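Side-chain contacts in extracellular solute-binding protein, family 3 (Methylophaga aminisulfidivorans MP, PDB 5SV6), which is of uncertain function but has a periplasmic binding protein-like architecture and is probably associated with the methanol dehydrogenase system: residues I131-D135 with K136-I140; S202-S206 with G207-I211; A212-W215 with A216-A220. All blocks are in the same frame, centred on the assembly; numbering follows the deposited sequence.

How the contacts relate
The three contacts follow one another along the chain and meet around two antiparallel neighbours of the mixed sheet, strands 118-133 and 211-215. Contact 1 is the turn leaving the first strand; contact 2 takes the chain from helix 197-206 towards the second; contact 3 takes it from that strand into helix 216-224. Centres of contacts 1 and 2 lie about 12 Å apart, and CD1 of Ile140 packs 3.6 Å from CD1 of Ile211. Contacts 2 and 3 are about 14 Å apart between centres, touching through Val204 and Ala212. Ile131 ties contact 1 to contact 3, its N lying 2.8 Å from O of Ala212, a probable hydrogen bond.

Contact 1 of 3, residues I131-D135 with K136-I140; sequences IYPAD and KGLDI
Lys136 curls back against the end of strand 118-133, its CG 3.8 Å from CB of Pro133. Bends at chi2 and chi4 bring NZ round to O of Ala134, a weak hydrogen bond of 3.3 Å; a long aliphatic chain with a polar end suits so exposed a spot. The Lys136 N donates to a water 2.8 Å away, which also takes the N-H of Leu138 and donates to O of Pro133. Gly137 follows with phi 65°, a backbone angle easily reached without a side chain. Leu138 then lays CD1 3.8 Å from CD2 of Tyr132, and Ile140 brings CB to 3.9 Å from CE1 of the same ring. Tyr132 reaches both because CG stands between its backbone N and carbonyl carbon (chi1 53°). Its OH lies 2.6 Å from a second water that donates to O of Leu138 and accepts from N of Ile140. With an alanine in place of Tyr132, Leu138 and Ile140 would probably lose the ring they share, and this water its hydroxyl partner. Tyr132 also touches Ile211 of strand 211-215 and Val233 of strand 230-234. Apolar carbons thus pack obliquely against the ring while two waters bridge backbone groups of the turn.

Contact 2 of 3, residues S202-S206 with G207-I211; sequences SEVVS and GKADI
Glu203 and Ala209 meet where helix 197-206 ends and the chain turns towards strand 211-215. Followed outwards, the Glu203 side chain begins with CB, 3.8 Å from CB of Ala209, whose single methyl fits this buried place close to the helix. CG turns beside the backbone N (chi1 -71°), and a further bend at chi2 carries CD to 4.1 Å from CB of Lys208. OE1 comes nearer still, 3.4 Å from that same CB, and is hydrogen-bonded to OH of Tyr178. Lys208 crosses the glutamate obliquely and leads its ammonium away, so the two opposite charges form no salt bridge; its CG instead runs 3.3 Å from OG of Ser206, a small side chain that leaves room for the lysine.

The backbone then leaves the helix. Ala209 N donates to O of Glu203 over 2.9 Å in a nearly straight bond (172° at the hydrogen), whereas Gly207 N reaches O of Val204 by a more bent one of 3.0 Å. Gly207 takes phi 87°, where any CB would clash with the carbonyl O of Ser206. On the buried flank Val204 presents CG2 to CB of Ala209 and packs on Pro133 of strand 118-133 and Leu230 of strand 230-234; a water donates to both Val204 O and Ala209 O. The chemistry is that of a glycine-terminated helix: the carbonyls of Glu203 and Val204 receive N-H groups from the departing chain, while OE1 of Glu203 pairs with a tyrosine, not the lysine.

Contact 3 of 3, residues A212-W215 with A216-A220; sequences AHIW and APEAA
A CH-pi contact, Pro217 CD over one face of the Trp215 indole, marks this buried strand-to-helix junction, where strand 211-215 runs directly into helix 216-224. The two short axes stand 108° apart and approach to 5.5 Å, so the chain turns sharply. With chi1 at 174°, the Trp215 side chain swings away from its own N, and the indole comes to lie beside Pro217. There Pro217 CD sits 3.4 Å from the centroid of the five-membered ring, only 8° off the normal, and Pro217 CG is 3.5 Å from NE1 of Trp215. Proline suits a place this early in the helix: its compact ring sets CD and CG against the flat indole, and its nitrogen has no hydrogen needing an acceptor. Trp215 O accepts from Glu218 N at 3.0 Å and, weakly, from Ala219 N, tying Trp215 to the residues that lead into the helix.

Ile214 sends CG2 to 3.8 Å from CB of Ala219, where a lone methyl allows close approach. Glu218 reaches back across Ile214 at about a right angle; a water donates to its OE1 and accepts from Trp215 N, 2.9 Å from that nitrogen, whereas OE2 is bonded to OH of Tyr58. Around the junction, the indole meets the Tyr128 ring of strand 118-133 and touches Phe251 of strand 247-257, while Ala219 touches Ile131 of strand 118-133 and Val201 of helix 197-206.

Contact 1 of 3, residues I131-D135 with K136-I140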
loop_
_atom_site.group_PDB
_atom_site.type_symbol
_atom_site.label_atom_id
_atom_site.label_comp_id
_atom_site.label_asym_id
_atom_site.label_seq_id
_atom_site.Cartn_x
_atom_site.Cartn_y
_atom_site.Cartn_z
ATOM N N ILE A 131 11.800 -6.779 4.073
ATOM C CA ILE A 131 11.344 -7.371 5.314
ATOM C C ILE A 131 11.986 -8.748 5.465
ATOM O O ILE A 131 11.766 -9.626 4.635
ATOM C CB ILE A 131 9.809 -7.475 5.327
ATOM C CG1 ILE A 131 9.195 -6.067 5.356
ATOM C CG2 ILE A 131 9.336 -8.309 6.520
ATOM C CD1 ILE A 131 7.709 -6.003 4.982
ATOM N N TYR A 132 12.778 -8.928 6.521
ATOM C CA TYR A 132 13.560 -10.144 6.706
ATOM C C TYR A 132 13.798 -10.429 8.194
ATOM O O TYR A 132 13.574 -9.552 9.031
ATOM C CB TYR A 132 14.887 -10.045 5.929
ATOM C CG TYR A 132 15.714 -8.818 6.224
ATOM C CD1 TYR A 132 15.504 -7.638 5.534
ATOM C CD2 TYR A 132 16.727 -8.850 7.177
ATOM C CE1 TYR A 132 16.264 -6.506 5.799
ATOM C CE2 TYR A 132 17.492 -7.731 7.450
ATOM C CZ TYR A 132 17.259 -6.563 6.757
ATOM O OH TYR A 132 18.022 -5.444 7.019
ATOM N N PRO A 133 14.232 -11.658 8.542
ATOM C CA PRO A 133 14.349 -11.944 9.977
ATOM C C PRO A 133 15.453 -11.133 10.636
ATOM O O PRO A 133 16.523 -10.965 10.054
ATOM C CB PRO A 133 14.701 -13.440 10.017
ATOM C CG PRO A 133 14.180 -13.984 8.733
ATOM C CD PRO A 133 14.441 -12.872 7.732
ATOM N N ALA A 134 15.179 -10.611 11.823
ATOM C CA ALA A 134 16.187 -9.859 12.546
ATOM C C ALA A 134 17.139 -10.855 13.185
ATOM O O ALA A 134 16.821 -12.048 13.284
ATOM C CB ALA A 134 15.541 -8.976 13.600
ATOM N N ASP A 135 18.307 -10.372 13.595
ATOM C CA ASP A 135 19.259 -11.164 14.373
ATOM C C ASP A 135 19.835 -12.357 13.607
ATOM O O ASP A 135 20.289 -13.333 14.214
ATOM C CB ASP A 135 18.620 -11.639 15.687
ATOM C CG ASP A 135 18.062 -10.493 16.514
ATOM O OD1 ASP A 135 18.815 -9.534 16.782
ATOM O OD2 ASP A 135 16.863 -10.544 16.878
ATOM N N LYS A 136 19.813 -12.285 12.279
ATOM C CA LYS A 136 20.420 -13.328 11.464
ATOM C C LYS A 136 21.665 -12.799 10.771
ATOM O O LYS A 136 22.205 -13.440 9.874
ATOM C CB LYS A 136 19.428 -13.870 10.438
ATOM C CG LYS A 136 18.167 -14.435 11.058
ATOM C CD LYS A 136 18.458 -15.700 11.858
ATOM C CE LYS A 136 17.209 -16.192 12.574
ATOM N NZ LYS A 136 16.878 -15.332 13.748
ATOM N N GLY A 137 22.106 -11.615 11.187
ATOM C CA GLY A 137 23.285 -11.001 10.608
ATOM C C GLY A 137 23.147 -10.635 9.141
ATOM O O GLY A 137 24.147 -10.439 8.459
ATOM N N LEU A 138 21.916 -10.534 8.642
ATOM C CA LEU A 138 21.715 -10.091 7.263
ATOM C C LEU A 138 21.985 -8.589 7.072
ATOM O O LEU A 138 21.447 -7.760 7.804
ATOM C CB LEU A 138 20.298 -10.426 6.804
ATOM C CG LEU A 138 19.992 -11.913 6.663
ATOM C CD1 LEU A 138 18.542 -12.104 6.260
ATOM C CD2 LEU A 138 20.931 -12.534 5.631
ATOM N N ASP A 139 22.797 -8.248 6.074
ATOM C CA ASP A 139 23.107 -6.852 5.739
ATOM C C ASP A 139 22.310 -6.438 4.505
ATOM O O ASP A 139 22.759 -6.643 3.383
ATOM C CB ASP A 139 24.622 -6.710 5.482
ATOM C CG ASP A 139 25.028 -5.335 4.925
ATOM O OD1 ASP A 139 24.177 -4.426 4.766
ATOM O OD2 ASP A 139 26.238 -5.166 4.653
ATOM N N ILE A 140 21.132 -5.853 4.695
ATOM C CA ILE A 140 20.341 -5.440 3.537
ATOM C C ILE A 140 19.799 -4.020 3.641
ATOM O O ILE A 140 18.926 -3.730 4.458
ATOM C CB ILE A 140 19.218 -6.445 3.193
ATOM C CG1 ILE A 140 19.837 -7.774 2.743
ATOM C CG2 ILE A 140 18.318 -5.888 2.076
ATOM C CD1 ILE A 140 18.847 -8.827 2.365
HETATM O O HOH W 1 20.496 -5.115 7.771
HETATM O O HOH W 2 19.161 -10.428 10.226
#

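Contact 2 of 3, residues S202-S206 with G207-I211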
loop_
_atom_site.group_PDB
_atom_site.type_symbol
_atom_site.label_atom_id
_atom_site.label_comp_id
_atom_site.label_asym_id
_atom_site.label_seq_id
_atom_site.Cartn_x
_atom_site.Cartn_y
_atom_site.Cartn_z
ATOM N N SER A 202 3.945 -13.449 6.398
ATOM C CA SER A 202 3.958 -14.791 6.975
ATOM C C SER A 202 4.985 -15.715 6.325
ATOM O O SER A 202 5.561 -16.576 6.988
ATOM C CB SER A 202 2.565 -15.411 6.892
ATOM O OG SER A 202 1.725 -14.813 7.860
ATOM N N GLU A 203 5.202 -15.535 5.024
ATOM C CA GLU A 203 6.187 -16.324 4.280
ATOM C C GLU A 203 7.607 -16.082 4.793
ATOM O O GLU A 203 8.442 -16.986 4.791
ATOM C CB GLU A 203 6.116 -15.982 2.795
ATOM C CG GLU A 203 4.868 -16.494 2.111
ATOM C CD GLU A 203 4.847 -18.004 2.024
ATOM O OE1 GLU A 203 5.673 -18.568 1.280
ATOM O OE2 GLU A 203 4.015 -18.628 2.712
ATOM N N VAL A 204 7.878 -14.852 5.213
ATOM C CA VAL A 204 9.169 -14.523 5.808
ATOM C C VAL A 204 9.280 -15.147 7.196
ATOM O O VAL A 204 10.282 -15.775 7.528
ATOM C CB VAL A 204 9.391 -13.005 5.907
ATOM C CG1 VAL A 204 10.763 -12.700 6.548
ATOM C CG2 VAL A 204 9.280 -12.354 4.525
ATOM N N VAL A 205 8.237 -14.983 7.999
ATOM C CA VAL A 205 8.193 -15.594 9.327
ATOM C C VAL A 205 8.428 -17.104 9.255
ATOM O O VAL A 205 9.152 -17.668 10.083
ATOM C CB VAL A 205 6.856 -15.297 10.031
ATOM C CG1 VAL A 205 6.691 -16.154 11.278
ATOM C CG2 VAL A 205 6.755 -13.816 10.356
ATOM N N SER A 206 7.840 -17.743 8.248
ATOM C CA SER A 206 7.946 -19.191 8.082
ATOM C C SER A 206 9.279 -19.620 7.477
ATOM O O SER A 206 9.659 -20.790 7.562
ATOM C CB SER A 206 6.806 -19.718 7.209
ATOM O OG SER A 206 7.065 -19.494 5.828
ATOM N N GLY A 207 9.984 -18.682 6.849
ATOM C CA GLY A 207 11.254 -18.997 6.229
ATOM C C GLY A 207 11.117 -19.502 4.806
ATOM O O GLY A 207 12.118 -19.765 4.137
ATOM N N LYS A 208 9.882 -19.628 4.330
ATOM C CA LYS A 208 9.645 -20.037 2.956
ATOM C C LYS A 208 10.103 -18.955 1.986
ATOM O O LYS A 208 10.507 -19.247 0.859
ATOM C CB LYS A 208 8.167 -20.369 2.723
ATOM C CG LYS A 208 7.708 -21.655 3.389
ATOM C CD LYS A 208 8.448 -22.867 2.839
ATOM C CE LYS A 208 7.980 -24.150 3.517
ATOM N NZ LYS A 208 6.572 -24.515 3.154
ATOM N N ALA A 209 10.023 -17.702 2.426
ATOM C CA ALA A 209 10.619 -16.610 1.673
ATOM C C ALA A 209 11.923 -16.208 2.345
ATOM O O ALA A 209 11.985 -16.095 3.565
ATOM C CB ALA A 209 9.666 -15.415 1.592
ATOM N N ASP A 210 12.973 -16.005 1.557
ATOM C CA ASP A 210 14.201 -15.429 2.101
ATOM C C ASP A 210 13.948 -14.004 2.569
ATOM O O ASP A 210 14.570 -13.524 3.523
ATOM C CB ASP A 210 15.289 -15.417 1.027
ATOM C CG ASP A 210 15.721 -16.803 0.635
ATOM O OD1 ASP A 210 16.031 -17.587 1.550
ATOM O OD2 ASP A 210 15.740 -17.105 -0.576
ATOM N N ILE A 211 13.025 -13.326 1.887
ATOM C CA ILE A 211 12.807 -11.897 2.116
ATOM C C ILE A 211 11.538 -11.446 1.411
ATOM O O ILE A 211 11.091 -12.083 0.463
ATOM C CB ILE A 211 14.006 -11.075 1.581
ATOM C CG1 ILE A 211 14.001 -9.647 2.137
ATOM C CG2 ILE A 211 14.030 -11.090 0.051
ATOM C CD1 ILE A 211 15.273 -8.864 1.821
HETATM O O HOH W 3 12.842 -15.649 6.046
#

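Contact 3 of 3, residues A212-W215 with A216-A220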
loop_
_atom_site.group_PDB
_atom_site.type_symbol
_atom_site.label_atom_id
_atom_site.label_comp_id
_atom_site.label_asym_id
_atom_site.label_seq_id
_atom_site.Cartn_x
_atom_site.Cartn_y
_atom_site.Cartn_z
ATOM N N ALA A 212 10.940 -10.362 1.897
ATOM C CA ALA A 212 9.820 -9.753 1.201
ATOM C C ALA A 212 10.195 -8.331 0.860
ATOM O O ALA A 212 11.051 -7.727 1.512
ATOM C CB ALA A 212 8.549 -9.775 2.064
ATOM N N HIS A 213 9.574 -7.803 -0.186
ATOM C CA HIS A 213 9.709 -6.389 -0.502
ATOM C C HIS A 213 8.297 -5.923 -0.786
ATOM O O HIS A 213 7.701 -6.307 -1.797
ATOM C CB HIS A 213 10.642 -6.175 -1.696
ATOM C CG HIS A 213 10.977 -4.739 -1.953
ATOM N ND1 HIS A 213 10.405 -4.011 -2.972
ATOM C CD2 HIS A 213 11.833 -3.898 -1.324
ATOM C CE1 HIS A 213 10.900 -2.785 -2.970
ATOM N NE2 HIS A 213 11.762 -2.687 -1.973
ATOM N N ILE A 214 7.758 -5.129 0.137
ATOM C CA ILE A 214 6.322 -4.862 0.217
ATOM C C ILE A 214 6.113 -3.389 0.502
ATOM O O ILE A 214 6.894 -2.788 1.235
ATOM C CB ILE A 214 5.671 -5.634 1.413
ATOM C CG1 ILE A 214 6.013 -7.117 1.368
ATOM C CG2 ILE A 214 4.149 -5.456 1.451
ATOM C CD1 ILE A 214 5.559 -7.759 0.082
ATOM N N TRP A 215 5.053 -2.814 -0.062
ATOM C CA TRP A 215 4.630 -1.457 0.278
ATOM C C TRP A 215 4.392 -1.392 1.790
ATOM O O TRP A 215 3.558 -2.114 2.323
ATOM C CB TRP A 215 3.348 -1.107 -0.503
ATOM C CG TRP A 215 2.693 0.208 -0.182
ATOM C CD1 TRP A 215 1.417 0.395 0.281
ATOM C CD2 TRP A 215 3.251 1.518 -0.352
ATOM N NE1 TRP A 215 1.152 1.736 0.412
ATOM C CE2 TRP A 215 2.263 2.448 0.044
ATOM C CE3 TRP A 215 4.488 1.997 -0.789
ATOM C CZ2 TRP A 215 2.483 3.825 0.027
ATOM C CZ3 TRP A 215 4.700 3.364 -0.814
ATOM C CH2 TRP A 215 3.703 4.263 -0.410
ATOM N N ALA A 216 5.141 -0.537 2.478
ATOM C CA ALA A 216 5.170 -0.579 3.945
ATOM C C ALA A 216 3.810 -0.417 4.652
ATOM O O ALA A 216 3.535 -1.133 5.607
ATOM C CB ALA A 216 6.226 0.382 4.514
ATOM N N PRO A 217 2.951 0.505 4.185
ATOM C CA PRO A 217 1.642 0.587 4.849
ATOM C C PRO A 217 0.832 -0.724 4.832
ATOM O O PRO A 217 0.047 -0.960 5.756
ATOM C CB PRO A 217 0.927 1.694 4.061
ATOM C CG PRO A 217 2.045 2.594 3.640
ATOM C CD PRO A 217 3.171 1.647 3.275
ATOM N N GLU A 218 1.034 -1.553 3.811
ATOM C CA GLU A 218 0.365 -2.857 3.695
ATOM C C GLU A 218 0.901 -3.879 4.683
ATOM O O GLU A 218 0.193 -4.803 5.076
ATOM C CB GLU A 218 0.603 -3.440 2.304
ATOM C CG GLU A 218 -0.554 -3.362 1.397
ATOM C CD GLU A 218 -0.153 -3.525 -0.049
ATOM O OE1 GLU A 218 0.762 -4.339 -0.343
ATOM O OE2 GLU A 218 -0.745 -2.818 -0.886
ATOM N N ALA A 219 2.176 -3.746 5.035
ATOM C CA ALA A 219 2.856 -4.776 5.804
ATOM C C ALA A 219 2.983 -4.441 7.281
ATOM O O ALA A 219 3.125 -5.341 8.098
ATOM C CB ALA A 219 4.232 -5.061 5.221
ATOM N N ALA A 220 2.915 -3.151 7.605
ATOM C CA ALA A 220 3.372 -2.644 8.906
ATOM C C ALA A 220 2.787 -3.328 10.137
ATOM O O ALA A 220 3.533 -3.714 11.034
ATOM C CB ALA A 220 3.180 -1.124 8.997
HETATM O O HOH W 4 3.548 -4.425 -1.969
#